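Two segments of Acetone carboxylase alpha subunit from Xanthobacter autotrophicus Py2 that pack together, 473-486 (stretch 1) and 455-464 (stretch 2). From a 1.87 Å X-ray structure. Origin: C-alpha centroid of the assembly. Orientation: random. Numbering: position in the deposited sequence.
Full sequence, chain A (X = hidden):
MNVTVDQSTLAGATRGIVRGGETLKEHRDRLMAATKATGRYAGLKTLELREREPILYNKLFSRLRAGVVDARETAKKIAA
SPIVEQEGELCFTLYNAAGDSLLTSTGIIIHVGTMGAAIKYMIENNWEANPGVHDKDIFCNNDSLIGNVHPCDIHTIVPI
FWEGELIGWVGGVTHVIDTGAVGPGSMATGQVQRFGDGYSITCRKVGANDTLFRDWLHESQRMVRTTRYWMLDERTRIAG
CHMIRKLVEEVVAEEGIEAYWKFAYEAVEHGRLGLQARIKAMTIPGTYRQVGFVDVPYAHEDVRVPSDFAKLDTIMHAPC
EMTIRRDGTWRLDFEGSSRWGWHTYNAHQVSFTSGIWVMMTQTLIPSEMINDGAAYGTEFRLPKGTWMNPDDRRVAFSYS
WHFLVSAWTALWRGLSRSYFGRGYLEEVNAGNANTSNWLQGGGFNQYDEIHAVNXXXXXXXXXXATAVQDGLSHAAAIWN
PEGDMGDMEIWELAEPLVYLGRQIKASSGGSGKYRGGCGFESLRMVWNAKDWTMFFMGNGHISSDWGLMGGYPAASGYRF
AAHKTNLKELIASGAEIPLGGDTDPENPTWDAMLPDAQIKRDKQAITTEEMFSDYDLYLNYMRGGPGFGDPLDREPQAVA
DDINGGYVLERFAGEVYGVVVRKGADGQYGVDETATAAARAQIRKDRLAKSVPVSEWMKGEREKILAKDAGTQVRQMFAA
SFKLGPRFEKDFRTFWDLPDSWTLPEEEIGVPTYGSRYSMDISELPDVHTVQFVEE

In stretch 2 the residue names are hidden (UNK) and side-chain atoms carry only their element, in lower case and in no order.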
# COMPACT_ATOMS: atom_id res chain seq x y z
N SER A 473 24.25 7.40 -31.33
CA SER A 473 23.05 8.20 -31.02
C SER A 473 21.85 7.24 -30.74
O SER A 473 21.75 6.15 -31.36
CB SER A 473 22.73 9.20 -32.12
OG SER A 473 23.81 10.11 -32.33
N HIS A 474 20.98 7.67 -29.82
CA HIS A 474 19.66 7.02 -29.56
C HIS A 474 19.74 5.49 -29.53
O HIS A 474 19.06 4.78 -30.32
CB HIS A 474 18.58 7.53 -30.54
CG HIS A 474 18.98 7.46 -31.98
ND1 HIS A 474 19.06 6.28 -32.67
CD2 HIS A 474 19.41 8.42 -32.84
CE1 HIS A 474 19.51 6.50 -33.89
NE2 HIS A 474 19.74 7.80 -34.02
N ALA A 475 20.63 4.98 -28.68
CA ALA A 475 21.12 3.59 -28.77
C ALA A 475 21.02 2.67 -27.55
O ALA A 475 20.99 1.42 -27.73
CB ALA A 475 22.58 3.63 -29.22
N ALA A 476 21.10 3.21 -26.33
CA ALA A 476 21.27 2.38 -25.12
C ALA A 476 20.97 3.13 -23.81
O ALA A 476 20.73 4.37 -23.79
CB ALA A 476 22.68 1.83 -25.07
N ALA A 477 20.95 2.35 -22.73
CA ALA A 477 20.86 2.85 -21.37
C ALA A 477 21.84 2.06 -20.52
O ALA A 477 22.09 0.89 -20.79
CB ALA A 477 19.44 2.68 -20.84
N ILE A 478 22.37 2.66 -19.47
CA ILE A 478 23.28 1.92 -18.54
C ILE A 478 22.65 0.62 -17.97
O ILE A 478 23.34 -0.37 -17.82
CB ILE A 478 23.82 2.83 -17.42
CG1 ILE A 478 24.88 2.13 -16.55
CG2 ILE A 478 22.71 3.34 -16.51
CD1 ILE A 478 26.11 1.69 -17.32
N TRP A 479 21.34 0.64 -17.69
CA TRP A 479 20.63 -0.52 -17.14
C TRP A 479 20.21 -1.60 -18.17
O TRP A 479 19.65 -2.64 -17.79
CB TRP A 479 19.41 -0.08 -16.25
CG TRP A 479 18.63 1.09 -16.75
CD1 TRP A 479 18.71 2.38 -16.29
CD2 TRP A 479 17.72 1.12 -17.85
NE1 TRP A 479 17.90 3.20 -17.00
CE2 TRP A 479 17.26 2.46 -17.97
CE3 TRP A 479 17.20 0.15 -18.71
CZ2 TRP A 479 16.34 2.86 -18.93
CZ3 TRP A 479 16.29 0.54 -19.69
CH2 TRP A 479 15.86 1.88 -19.78
N ASN A 480 20.43 -1.35 -19.47
CA ASN A 480 20.24 -2.35 -20.53
C ASN A 480 20.92 -1.87 -21.82
O ASN A 480 20.39 -0.93 -22.52
CB ASN A 480 18.73 -2.64 -20.81
CG ASN A 480 18.53 -3.80 -21.81
OD1 ASN A 480 19.50 -4.30 -22.45
ND2 ASN A 480 17.28 -4.25 -21.95
N PRO A 481 22.09 -2.46 -22.17
CA PRO A 481 22.81 -2.01 -23.36
C PRO A 481 22.11 -2.38 -24.70
O PRO A 481 22.48 -1.81 -25.75
CB PRO A 481 24.19 -2.69 -23.20
CG PRO A 481 23.89 -3.98 -22.47
CD PRO A 481 22.77 -3.60 -21.51
N GLU A 482 21.16 -3.33 -24.67
CA GLU A 482 20.36 -3.67 -25.87
C GLU A 482 19.20 -2.69 -26.04
O GLU A 482 18.03 -3.01 -25.81
CB GLU A 482 19.86 -5.14 -25.82
CG GLU A 482 20.97 -6.15 -25.88
CD GLU A 482 20.49 -7.61 -25.68
OE1 GLU A 482 19.96 -8.24 -26.63
OE2 GLU A 482 20.67 -8.15 -24.56
N GLY A 483 19.52 -1.45 -26.42
CA GLY A 483 18.51 -0.41 -26.49
C GLY A 483 17.46 -0.68 -27.59
O GLY A 483 17.74 -1.33 -28.62
N ASP A 484 16.26 -0.16 -27.33
CA ASP A 484 15.14 -0.23 -28.25
C ASP A 484 14.19 0.92 -27.89
O ASP A 484 13.80 1.03 -26.73
CB ASP A 484 14.42 -1.58 -28.08
CG ASP A 484 13.40 -1.89 -29.23
OD1 ASP A 484 12.92 -0.94 -29.91
OD2 ASP A 484 13.11 -3.13 -29.42
N MET A 485 13.84 1.78 -28.85
CA MET A 485 12.89 2.86 -28.64
C MET A 485 11.41 2.46 -28.81
O MET A 485 10.51 3.24 -28.42
CB MET A 485 13.20 4.09 -29.50
CG MET A 485 13.09 3.87 -31.00
SD MET A 485 13.44 5.33 -32.03
CE MET A 485 15.16 5.66 -31.59
N GLY A 486 11.16 1.26 -29.32
CA GLY A 486 9.81 0.79 -29.63
C GLY A 486 9.25 1.41 -30.90
O GLY A 486 9.72 2.50 -31.32
N UNK A 455 6.63 5.85 -20.81
CA UNK A 455 7.33 5.56 -22.06
C UNK A 455 8.76 5.10 -21.82
O UNK A 455 9.54 5.77 -21.05
c UNK A 455 7.39 6.80 -22.97
o UNK A 455 8.13 6.50 -24.13
N UNK A 456 9.14 4.01 -22.51
CA UNK A 456 10.53 3.51 -22.52
C UNK A 456 11.32 3.97 -23.78
O UNK A 456 12.31 3.34 -24.17
c UNK A 456 11.15 0.86 -18.17
c UNK A 456 10.77 1.59 -20.84
c UNK A 456 10.58 1.98 -22.30
c UNK A 456 9.93 1.40 -18.59
c UNK A 456 12.17 0.71 -19.09
c UNK A 456 11.99 1.04 -20.40
c UNK A 456 9.75 1.74 -19.92
N UNK A 457 10.96 5.13 -24.34
CA UNK A 457 11.79 5.79 -25.35
C UNK A 457 13.19 6.07 -24.76
O UNK A 457 14.14 6.02 -25.52
c UNK A 457 9.53 8.01 -27.70
o UNK A 457 9.49 9.15 -27.16
c UNK A 457 11.14 7.09 -25.91
c UNK A 457 10.06 6.79 -26.94
o UNK A 457 9.15 7.79 -28.88
N UNK A 458 13.31 6.30 -23.44
CA UNK A 458 14.61 6.56 -22.82
C UNK A 458 15.38 5.27 -22.41
O UNK A 458 16.31 5.32 -21.57
s UNK A 458 13.29 7.14 -20.40
c UNK A 458 14.53 7.57 -21.67
N UNK A 459 15.01 4.15 -23.04
CA UNK A 459 15.90 3.03 -23.25
C UNK A 459 16.94 3.29 -24.33
O UNK A 459 17.90 2.50 -24.45
c UNK A 459 15.11 1.73 -23.58
N UNK A 460 16.75 4.36 -25.13
CA UNK A 460 17.54 4.62 -26.34
C UNK A 460 18.14 6.03 -26.29
O UNK A 460 17.70 6.94 -26.99
c UNK A 460 16.65 4.45 -27.56
N UNK A 461 19.11 6.21 -25.39
CA UNK A 461 19.83 7.47 -25.23
C UNK A 461 21.19 7.40 -25.93
O UNK A 461 21.66 6.33 -26.31
c UNK A 461 20.09 7.75 -23.75
c UNK A 461 18.87 7.56 -22.89
o UNK A 461 17.92 8.40 -22.90
n UNK A 461 18.84 6.43 -22.13
N UNK A 462 21.87 8.54 -26.04
CA UNK A 462 23.23 8.57 -26.58
C UNK A 462 24.23 7.84 -25.69
O UNK A 462 24.03 7.75 -24.46
N UNK A 463 25.28 7.30 -26.29
CA UNK A 463 26.39 6.67 -25.54
C UNK A 463 27.65 7.54 -25.57
O UNK A 463 27.82 8.41 -26.44
o UNK A 463 27.37 5.30 -27.32
c UNK A 463 25.50 4.39 -26.13
c UNK A 463 26.72 5.24 -26.03
N UNK A 464 28.51 7.34 -24.57
CA UNK A 464 29.78 8.05 -24.50
C UNK A 464 30.70 7.80 -25.69
O UNK A 464 30.77 6.68 -26.21
O HOH W 1 18.05 0.07 -23.07

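Position 455 carries one carbon and then one oxygen, with no branch, and touches nothing on stretch 1. A single hydroxyl on CB identifies S455. Its OG accepts a hydrogen bond from the backbone N of position 457 at 3.2 Å (angle 162°).

Position 456 has seven side-chain carbons, one leading into a six-membered ring with no heteroatom and no further substituent. One ring carbon lies 3.9 Å from CH2 of W479. A phenyl ring without a hydroxyl is F456. The two six-membered rings have centroids 5.9 Å apart and planes at 73°, an oblique apolar contact.

Position 457 shows three carbons in a chain, the third carrying two oxygens; the second carbon of the chain lies 3.9 Å from O of M485. The carboxylate at the end of a three-carbon chain makes it E457, since aspartate would be one carbon shorter. Both carboxylate oxygens are hydrogen-bonded elsewhere in the structure.

Position 458 has one carbon followed by one sulfur, and the CA-to-CB bond points away from stretch 1. Carbon then sulfur, with nothing beyond, defines C458. The contact here is made by the backbone, with O of C458 3.6 Å from CZ2 of W479.

Position 459 has a lone side-chain carbon, which lies 3.9 Å from CH2 of W479 and 3.5 Å from O of D484, so it fits against both a ring and a backbone. A single methyl is the signature of A459. N of A459 also donates to O of F456 at 3.0 Å.

Position 460 again has one carbon, 4.0 Å from CB of M485, hence A460. On the backbone side, CA of H474 approaches O of A460 at 3.2 Å, with an angle of 140° at the hydrogen, a CA-H...O contact; this oxygen has no conventional partner in the model.

Position 461 has two carbons, the second bearing one oxygen and one nitrogen, and the nitrogen lies 3.3 Å from O of A476. The short carboxamide is N461. ND2 of N461 donates to that oxygen and, at 2.8 Å, to O of C458, so the amide ties its own loop to stretch 1.

Position 462 has no side-chain atoms, and its CA is 4.5 Å from CA of S473; it is G462.

Position 463 has one carbon bearing an oxygen and a carbon, and the branch carbon lies 4.0 Å from CB of A476. Branching at CB with a hydroxyl and a methyl gives T463.

Position 464 also lacks a side chain and is beyond contact with stretch 1, so it is G464.

The contact is anchored by a single antiparallel bridge between A476 and N461. N of N461 donates to O of A476 at 2.9 Å (151°), and N of A476 returns a bond to O of N461 at 3.2 Å (160°). That same O of N461 accepts from N of A475 at 2.9 Å (167°). Beyond the bridge, small methyls and the W479 ring provide close apolar packing, while water 1 lies 2.8 Å from O of A459 and 2.6 Å from O of N480, within hydrogen-bonding reach of both carbonyls. In all, 645 Å² is buried.

Stretch 2, residues 455-464: SFECAANGTG
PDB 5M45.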